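Long-range contact in phosphatidylinositol-specific phospholipase C (Listeria monocytogenes, PDB 2PLC), which is a single-chain bacterial enzyme of the phospholipase C family, whose X domain belongs to the TIM-barrel clan: residues 19-31 and 50-64. Numbering follows the deposited sequence.
Sequences LSIPGTHDTMSYN and LYQQLEAGIRYIDIR
Thr27 lays OG1 beside its own backbone N (chi1 -54°) and thereby reaches strand 60-64, while Asp62, with CG anti to the backbone N (chi1 177°), sends its carboxylate the other way, to the loop after strand 20-24. Thr27 OG1 accepts a nearly straight bond from Asp62 N at 2.7 Å and donates to Thr24 OG1, which in turn donates to Gln53 OE1 at 2.9 Å. The amide of Gln53 is held at both ends, since NE2 donates to Thr27 O at 3.2 Å, close to the amide plane, and also to Met48 O; that fixes its rotation. Asp62 OD2 is met from above the carboxylate plane by Asp26 N (3.1 Å), while Arg64 grips the same carboxylate side-on, NE to OD1 and NH2 to OD2. A water bridges Arg64 NH2 and His25 NE2; His25 ND1 is hydrogen-bonded to Asp258 OD1. Arg59 N, just before strand 60-64, donates to Pro22 O, and Thr24 N to Tyr60 O, two isolated bonds between strands whose N-to-C directions differ by 20°. In this TIM-barrel-like fold, strand 20-24 pairs with strand 253-257 and strand 60-65 with strand 101-107, separate sheets side by side here, while helix 82-95 packs on Met28, Leu50 and Ile61.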
ATOM      1  N   LEU A  19      13.125  -4.229  -2.671  1.00 22.64           N
ATOM      2  CA  LEU A  19      13.016  -2.801  -2.367  1.00 22.64           C
ATOM      3  C   LEU A  19      12.459  -2.443  -0.994  1.00 20.94           C
ATOM      4  O   LEU A  19      11.836  -3.264  -0.318  1.00 21.62           O
ATOM      5  CB  LEU A  19      12.135  -2.110  -3.414  1.00 16.12           C
ATOM      6  CG  LEU A  19      12.521  -2.141  -4.890  1.00 19.94           C
ATOM      7  CD1 LEU A  19      11.401  -1.529  -5.714  1.00 23.94           C
ATOM      8  CD2 LEU A  19      13.811  -1.391  -5.102  1.00 25.48           C
ATOM      9  N   SER A  20      12.702  -1.195  -0.605  1.00 18.29           N
ATOM     10  CA  SER A  20      12.191  -0.614   0.631  1.00 22.87           C
ATOM     11  C   SER A  20      11.161   0.389   0.104  1.00 24.08           C
ATOM     12  O   SER A  20      11.510   1.390  -0.526  1.00 17.75           O
ATOM     13  CB  SER A  20      13.299   0.104   1.396  1.00 21.70           C
ATOM     14  OG  SER A  20      14.289  -0.820   1.802  1.00 26.58           O
ATOM     15  N   ILE A  21       9.887   0.093   0.324  1.00 20.77           N
ATOM     16  CA  ILE A  21       8.820   0.945  -0.191  1.00 20.53           C
ATOM     17  C   ILE A  21       7.954   1.596   0.878  1.00 16.40           C
ATOM     18  O   ILE A  21       7.507   0.924   1.804  1.00 13.87           O
ATOM     19  CB  ILE A  21       7.902   0.112  -1.113  1.00 23.09           C
ATOM     20  CG1 ILE A  21       8.742  -0.575  -2.197  1.00 19.18           C
ATOM     21  CG2 ILE A  21       6.819   0.987  -1.729  1.00 16.80           C
ATOM     22  CD1 ILE A  21       8.002  -1.638  -2.971  1.00 19.01           C
ATOM     23  N   PRO A  22       7.732   2.922   0.774  1.00 16.86           N
ATOM     24  CA  PRO A  22       6.905   3.681   1.725  1.00 12.78           C
ATOM     25  C   PRO A  22       5.448   3.496   1.304  1.00 15.01           C
ATOM     26  O   PRO A  22       5.130   3.582   0.112  1.00 17.99           O
ATOM     27  CB  PRO A  22       7.321   5.139   1.478  1.00 10.76           C
ATOM     28  CG  PRO A  22       8.554   5.061   0.602  1.00 17.80           C
ATOM     29  CD  PRO A  22       8.339   3.828  -0.214  1.00 13.69           C
ATOM     30  N   GLY A  23       4.568   3.245   2.266  1.00 11.69           N
ATOM     31  CA  GLY A  23       3.160   3.068   1.951  1.00 11.86           C
ATOM     32  C   GLY A  23       2.294   3.721   3.004  1.00  8.34           C
ATOM     33  O   GLY A  23       2.794   4.113   4.054  1.00 13.52           O
ATOM     34  N   THR A  24       1.002   3.851   2.727  1.00  9.53           N
ATOM     35  CA  THR A  24       0.077   4.453   3.679  1.00  7.63           C
ATOM     36  C   THR A  24      -1.051   3.484   4.036  1.00 13.47           C
ATOM     37  O   THR A  24      -1.525   2.715   3.190  1.00  7.61           O
ATOM     38  CB  THR A  24      -0.555   5.733   3.118  1.00 14.27           C
ATOM     39  OG1 THR A  24      -1.042   5.477   1.795  1.00 16.66           O
ATOM     40  CG2 THR A  24       0.446   6.869   3.087  1.00 10.90           C
ATOM     41  N   HIS A  25      -1.443   3.499   5.307  1.00 12.75           N
ATOM     42  CA  HIS A  25      -2.525   2.656   5.795  1.00 10.27           C
ATOM     43  C   HIS A  25      -3.803   3.478   5.673  1.00 15.55           C
ATOM     44  O   HIS A  25      -3.813   4.659   6.029  1.00 13.44           O
ATOM     45  CB  HIS A  25      -2.273   2.268   7.256  1.00 10.98           C
ATOM     46  CG  HIS A  25      -3.472   1.707   7.954  1.00 16.62           C
ATOM     47  ND1 HIS A  25      -4.066   2.333   9.029  1.00 20.92           N
ATOM     48  CD2 HIS A  25      -4.188   0.580   7.733  1.00 17.82           C
ATOM     49  CE1 HIS A  25      -5.094   1.616   9.441  1.00 21.05           C
ATOM     50  NE2 HIS A  25      -5.190   0.547   8.672  1.00 18.53           N
ATOM     51  N   ASP A  26      -4.857   2.865   5.135  1.00 16.79           N
ATOM     52  CA  ASP A  26      -6.148   3.532   4.946  1.00 15.23           C
ATOM     53  C   ASP A  26      -5.938   4.888   4.263  1.00 12.80           C
ATOM     54  O   ASP A  26      -6.345   5.945   4.754  1.00 15.86           O
ATOM     55  CB  ASP A  26      -6.856   3.700   6.287  1.00 17.65           C
ATOM     56  CG  ASP A  26      -8.360   3.664   6.162  1.00 22.65           C
ATOM     57  OD1 ASP A  26      -8.906   3.720   5.035  1.00 24.21           O
ATOM     58  OD2 ASP A  26      -8.996   3.567   7.222  1.00 25.52           O
ATOM     59  N   THR A  27      -5.276   4.808   3.118  1.00 15.32           N
ATOM     60  CA  THR A  27      -4.919   5.931   2.274  1.00 14.69           C
ATOM     61  C   THR A  27      -5.913   7.089   2.153  1.00 14.93           C
ATOM     62  O   THR A  27      -5.518   8.252   2.250  1.00 12.36           O
ATOM     63  CB  THR A  27      -4.601   5.411   0.864  1.00 17.67           C
ATOM     64  OG1 THR A  27      -3.601   4.381   0.953  1.00 16.18           O
ATOM     65  CG2 THR A  27      -4.108   6.549  -0.037  1.00 14.46           C
ATOM     66  N   MET A  28      -7.189   6.763   1.945  1.00 14.23           N
ATOM     67  CA  MET A  28      -8.236   7.768   1.747  1.00  7.88           C
ATOM     68  C   MET A  28      -8.856   8.418   2.974  1.00 14.16           C
ATOM     69  O   MET A  28      -9.683   9.318   2.834  1.00 11.36           O
ATOM     70  CB  MET A  28      -9.368   7.188   0.893  1.00  7.32           C
ATOM     71  CG  MET A  28      -8.932   6.674  -0.463  1.00  9.31           C
ATOM     72  SD  MET A  28      -7.899   7.853  -1.354  1.00 17.98           S
ATOM     73  CE  MET A  28      -9.146   8.984  -2.023  1.00 19.33           C
ATOM     74  N   SER A  29      -8.485   7.964   4.167  1.00  9.70           N
ATOM     75  CA  SER A  29      -9.053   8.528   5.383  1.00 13.19           C
ATOM     76  C   SER A  29      -8.409   9.842   5.829  1.00 11.32           C
ATOM     77  O   SER A  29      -7.767   9.917   6.883  1.00 17.82           O
ATOM     78  CB  SER A  29      -9.022   7.506   6.515  1.00 10.23           C
ATOM     79  OG  SER A  29      -9.782   7.970   7.616  1.00 23.74           O
ATOM     80  N   TYR A  30      -8.556  10.866   4.996  1.00 16.94           N
ATOM     81  CA  TYR A  30      -8.039  12.204   5.288  1.00 16.01           C
ATOM     82  C   TYR A  30      -9.172  13.194   5.059  1.00 19.09           C
ATOM     83  O   TYR A  30      -9.002  14.403   5.178  1.00 16.75           O
ATOM     84  CB  TYR A  30      -6.839  12.559   4.402  1.00 12.43           C
ATOM     85  CG  TYR A  30      -7.101  12.450   2.922  1.00 11.24           C
ATOM     86  CD1 TYR A  30      -7.660  13.515   2.207  1.00 13.12           C
ATOM     87  CD2 TYR A  30      -6.792  11.276   2.231  1.00 17.57           C
ATOM     88  CE1 TYR A  30      -7.904  13.409   0.839  1.00 17.55           C
ATOM     89  CE2 TYR A  30      -7.029  11.159   0.864  1.00 21.84           C
ATOM     90  CZ  TYR A  30      -7.581  12.224   0.173  1.00 22.77           C
ATOM     91  OH  TYR A  30      -7.784  12.108  -1.182  1.00 23.27           O
ATOM     92  N   ASN A  31     -10.331  12.652   4.715  1.00 18.25           N
ATOM     93  CA  ASN A  31     -11.521  13.444   4.474  1.00 21.98           C
ATOM     94  C   ASN A  31     -12.699  12.478   4.529  1.00 20.49           C
ATOM     95  O   ASN A  31     -12.512  11.263   4.413  1.00 21.61           O
ATOM     96  CB  ASN A  31     -11.437  14.118   3.102  1.00 27.84           C
ATOM     97  CG  ASN A  31     -12.486  15.199   2.914  1.00 33.36           C
ATOM     98  OD1 ASN A  31     -12.894  15.860   3.869  1.00 29.19           O
ATOM     99  ND2 ASN A  31     -12.920  15.390   1.672  1.00 36.86           N
ATOM    100  N   LEU A  50      -4.605  11.839  -1.698  1.00 18.73           N
ATOM    101  CA  LEU A  50      -4.027  10.750  -2.481  1.00 20.55           C
ATOM    102  C   LEU A  50      -2.928  11.244  -3.399  1.00 20.84           C
ATOM    103  O   LEU A  50      -1.817  10.728  -3.387  1.00 25.99           O
ATOM    104  CB  LEU A  50      -5.111  10.054  -3.313  1.00 15.86           C
ATOM    105  CG  LEU A  50      -4.696   8.955  -4.294  1.00  8.41           C
ATOM    106  CD1 LEU A  50      -3.870   7.883  -3.602  1.00 11.42           C
ATOM    107  CD2 LEU A  50      -5.937   8.342  -4.895  1.00 12.51           C
ATOM    108  N   TYR A  51      -3.228  12.303  -4.134  1.00 15.81           N
ATOM    109  CA  TYR A  51      -2.270  12.855  -5.069  1.00 17.28           C
ATOM    110  C   TYR A  51      -1.008  13.391  -4.400  1.00 16.60           C
ATOM    111  O   TYR A  51       0.093  13.247  -4.935  1.00 22.71           O
ATOM    112  CB  TYR A  51      -2.931  13.934  -5.918  1.00 22.72           C
ATOM    113  CG  TYR A  51      -2.046  14.351  -7.052  1.00 39.03           C
ATOM    114  CD1 TYR A  51      -1.818  13.490  -8.128  1.00 45.55           C
ATOM    115  CD2 TYR A  51      -1.349  15.561  -7.003  1.00 49.38           C
ATOM    116  CE1 TYR A  51      -0.900  13.816  -9.134  1.00 60.13           C
ATOM    117  CE2 TYR A  51      -0.427  15.904  -7.997  1.00 63.15           C
ATOM    118  CZ  TYR A  51      -0.201  15.027  -9.062  1.00 65.70           C
ATOM    119  OH  TYR A  51       0.737  15.354 -10.039  1.00 66.86           O
ATOM    120  N   GLN A  52      -1.164  14.006  -3.232  1.00 22.69           N
ATOM    121  CA  GLN A  52      -0.016  14.543  -2.513  1.00 24.59           C
ATOM    122  C   GLN A  52       0.896  13.420  -2.031  1.00 24.62           C
ATOM    123  O   GLN A  52       2.118  13.569  -2.024  1.00 31.25           O
ATOM    124  CB  GLN A  52      -0.468  15.374  -1.318  1.00 29.78           C
ATOM    125  CG  GLN A  52      -1.324  16.555  -1.681  1.00 38.33           C
ATOM    126  CD  GLN A  52      -1.601  17.435  -0.491  1.00 40.73           C
ATOM    127  OE1 GLN A  52      -1.341  18.635  -0.525  1.00 52.26           O
ATOM    128  NE2 GLN A  52      -2.115  16.841   0.584  1.00 35.78           N
ATOM    129  N   GLN A  53       0.289  12.312  -1.612  1.00 20.95           N
ATOM    130  CA  GLN A  53       1.029  11.151  -1.123  1.00 21.44           C
ATOM    131  C   GLN A  53       1.894  10.551  -2.227  1.00 18.67           C
ATOM    132  O   GLN A  53       3.049  10.192  -1.996  1.00 20.80           O
ATOM    133  CB  GLN A  53       0.065  10.092  -0.598  1.00 15.04           C
ATOM    134  CG  GLN A  53      -0.698  10.491   0.652  1.00 11.37           C
ATOM    135  CD  GLN A  53      -1.676   9.420   1.088  1.00 18.59           C
ATOM    136  OE1 GLN A  53      -1.399   8.226   0.956  1.00 21.26           O
ATOM    137  NE2 GLN A  53      -2.834   9.836   1.595  1.00 13.00           N
ATOM    138  N   LEU A  54       1.337  10.466  -3.431  1.00 14.42           N
ATOM    139  CA  LEU A  54       2.072   9.923  -4.568  1.00 17.77           C
ATOM    140  C   LEU A  54       3.270  10.811  -4.888  1.00 12.57           C
ATOM    141  O   LEU A  54       4.380  10.316  -5.058  1.00 23.77           O
ATOM    142  CB  LEU A  54       1.155   9.775  -5.784  1.00 15.75           C
ATOM    143  CG  LEU A  54      -0.010   8.789  -5.627  1.00 20.30           C
ATOM    144  CD1 LEU A  54      -0.812   8.710  -6.921  1.00 15.81           C
ATOM    145  CD2 LEU A  54       0.514   7.417  -5.242  1.00 14.23           C
ATOM    146  N   GLU A  55       3.053  12.120  -4.936  1.00 19.81           N
ATOM    147  CA  GLU A  55       4.142  13.057  -5.210  1.00 22.91           C
ATOM    148  C   GLU A  55       5.185  13.065  -4.091  1.00 21.15           C
ATOM    149  O   GLU A  55       6.333  13.444  -4.314  1.00 23.85           O
ATOM    150  CB  GLU A  55       3.614  14.478  -5.419  1.00 26.80           C
ATOM    151  CG  GLU A  55       2.836  14.678  -6.704  1.00 36.77           C
ATOM    152  CD  GLU A  55       2.931  16.108  -7.226  1.00 44.73           C
ATOM    153  OE1 GLU A  55       2.903  17.059  -6.405  1.00 47.29           O
ATOM    154  OE2 GLU A  55       3.042  16.275  -8.464  1.00 38.58           O
ATOM    155  N   ALA A  56       4.775  12.660  -2.888  1.00 22.17           N
ATOM    156  CA  ALA A  56       5.673  12.602  -1.739  1.00 14.12           C
ATOM    157  C   ALA A  56       6.522  11.325  -1.744  1.00 18.12           C
ATOM    158  O   ALA A  56       7.438  11.177  -0.931  1.00 17.97           O
ATOM    159  CB  ALA A  56       4.880  12.704  -0.443  1.00 13.77           C
ATOM    160  N   GLY A  57       6.199  10.390  -2.632  1.00 16.61           N
ATOM    161  CA  GLY A  57       6.971   9.163  -2.699  1.00 11.15           C
ATOM    162  C   GLY A  57       6.252   7.888  -2.307  1.00 13.21           C
ATOM    163  O   GLY A  57       6.815   6.808  -2.451  1.00 14.29           O
ATOM    164  N   ILE A  58       5.026   7.996  -1.806  1.00 12.61           N
ATOM    165  CA  ILE A  58       4.255   6.819  -1.411  1.00 14.01           C
ATOM    166  C   ILE A  58       4.008   5.976  -2.659  1.00 16.48           C
ATOM    167  O   ILE A  58       3.598   6.505  -3.689  1.00 15.99           O
ATOM    168  CB  ILE A  58       2.892   7.223  -0.786  1.00 15.17           C
ATOM    169  CG1 ILE A  58       3.105   8.021   0.505  1.00 13.33           C
ATOM    170  CG2 ILE A  58       2.023   5.999  -0.541  1.00  5.94           C
ATOM    171  CD1 ILE A  58       3.908   7.304   1.567  1.00 12.48           C
ATOM    172  N   ARG A  59       4.299   4.681  -2.583  1.00 14.51           N
ATOM    173  CA  ARG A  59       4.099   3.806  -3.736  1.00 13.97           C
ATOM    174  C   ARG A  59       3.206   2.622  -3.423  1.00 13.03           C
ATOM    175  O   ARG A  59       3.014   1.735  -4.252  1.00 16.15           O
ATOM    176  CB  ARG A  59       5.434   3.324  -4.304  1.00 16.77           C
ATOM    177  CG  ARG A  59       6.247   4.409  -4.989  1.00 17.80           C
ATOM    178  CD  ARG A  59       5.543   4.986  -6.205  1.00 11.69           C
ATOM    179  NE  ARG A  59       6.312   6.088  -6.771  1.00 20.12           N
ATOM    180  CZ  ARG A  59       6.170   7.363  -6.424  1.00 25.31           C
ATOM    181  NH1 ARG A  59       5.273   7.711  -5.510  1.00 23.64           N
ATOM    182  NH2 ARG A  59       6.954   8.293  -6.966  1.00 19.41           N
ATOM    183  N   TYR A  60       2.701   2.589  -2.200  1.00 16.42           N
ATOM    184  CA  TYR A  60       1.794   1.536  -1.788  1.00 13.58           C
ATOM    185  C   TYR A  60       0.585   2.236  -1.205  1.00 16.86           C
ATOM    186  O   TYR A  60       0.727   3.095  -0.331  1.00 15.37           O
ATOM    187  CB  TYR A  60       2.429   0.639  -0.720  1.00 14.61           C
ATOM    188  CG  TYR A  60       1.428  -0.267  -0.034  1.00  7.91           C
ATOM    189  CD1 TYR A  60       1.097  -1.504  -0.571  1.00 11.79           C
ATOM    190  CD2 TYR A  60       0.778   0.140   1.131  1.00 20.11           C
ATOM    191  CE1 TYR A  60       0.140  -2.317   0.026  1.00  8.53           C
ATOM    192  CE2 TYR A  60      -0.179  -0.661   1.738  1.00 11.40           C
ATOM    193  CZ  TYR A  60      -0.491  -1.888   1.178  1.00 15.06           C
ATOM    194  OH  TYR A  60      -1.438  -2.683   1.774  1.00 13.80           O
ATOM    195  N   ILE A  61      -0.598   1.902  -1.709  1.00 15.30           N
ATOM    196  CA  ILE A  61      -1.819   2.509  -1.192  1.00 15.40           C
ATOM    197  C   ILE A  61      -2.797   1.441  -0.743  1.00 10.79           C
ATOM    198  O   ILE A  61      -2.775   0.313  -1.227  1.00 10.21           O
ATOM    199  CB  ILE A  61      -2.466   3.489  -2.195  1.00 16.70           C
ATOM    200  CG1 ILE A  61      -2.804   2.787  -3.506  1.00 17.71           C
ATOM    201  CG2 ILE A  61      -1.526   4.654  -2.451  1.00 19.15           C
ATOM    202  CD1 ILE A  61      -3.432   3.707  -4.538  1.00 18.75           C
ATOM    203  N   ASP A  62      -3.633   1.807   0.217  1.00  7.98           N
ATOM    204  CA  ASP A  62      -4.602   0.903   0.814  1.00  5.36           C
ATOM    205  C   ASP A  62      -5.990   1.519   0.608  1.00 12.08           C
ATOM    206  O   ASP A  62      -6.378   2.455   1.308  1.00 20.40           O
ATOM    207  CB  ASP A  62      -4.236   0.785   2.293  1.00 10.81           C
ATOM    208  CG  ASP A  62      -5.190  -0.062   3.084  1.00 15.98           C
ATOM    209  OD1 ASP A  62      -6.118  -0.668   2.504  1.00 20.16           O
ATOM    210  OD2 ASP A  62      -4.993  -0.117   4.317  1.00 14.48           O
ATOM    211  N   ILE A  63      -6.725   0.984  -0.361  1.00 17.09           N
ATOM    212  CA  ILE A  63      -8.051   1.483  -0.717  1.00 16.45           C
ATOM    213  C   ILE A  63      -9.177   0.550  -0.282  1.00 16.77           C
ATOM    214  O   ILE A  63      -9.196  -0.625  -0.639  1.00 16.79           O
ATOM    215  CB  ILE A  63      -8.140   1.713  -2.243  1.00 15.94           C
ATOM    216  CG1 ILE A  63      -6.958   2.567  -2.722  1.00 13.42           C
ATOM    217  CG2 ILE A  63      -9.466   2.380  -2.616  1.00 18.59           C
ATOM    218  CD1 ILE A  63      -6.915   3.960  -2.144  1.00 20.73           C
ATOM    219  N   ARG A  64     -10.123   1.088   0.484  1.00 16.66           N
ATOM    220  CA  ARG A  64     -11.257   0.306   0.977  1.00 19.60           C
ATOM    221  C   ARG A  64     -12.527   0.818   0.297  1.00 24.39           C
ATOM    222  O   ARG A  64     -12.823   2.015   0.358  1.00 23.88           O
ATOM    223  CB  ARG A  64     -11.400   0.476   2.489  1.00 20.24           C
ATOM    224  CG  ARG A  64     -10.092   0.592   3.262  1.00 29.33           C
ATOM    225  CD  ARG A  64      -9.398  -0.737   3.423  1.00 28.14           C
ATOM    226  NE  ARG A  64      -8.209  -0.630   4.272  1.00 28.02           N
ATOM    227  CZ  ARG A  64      -8.201  -0.825   5.588  1.00 32.50           C
ATOM    228  NH1 ARG A  64      -9.324  -1.134   6.224  1.00 33.95           N
ATOM    229  NH2 ARG A  64      -7.065  -0.749   6.268  1.00 25.00           N
TER
HETATM  230  O   HOH W   1      -7.104  -1.429   9.421  1.00 21.75           O
HETATM  231  O   HOH W   2      -8.609   4.153   2.165  1.00 26.47           O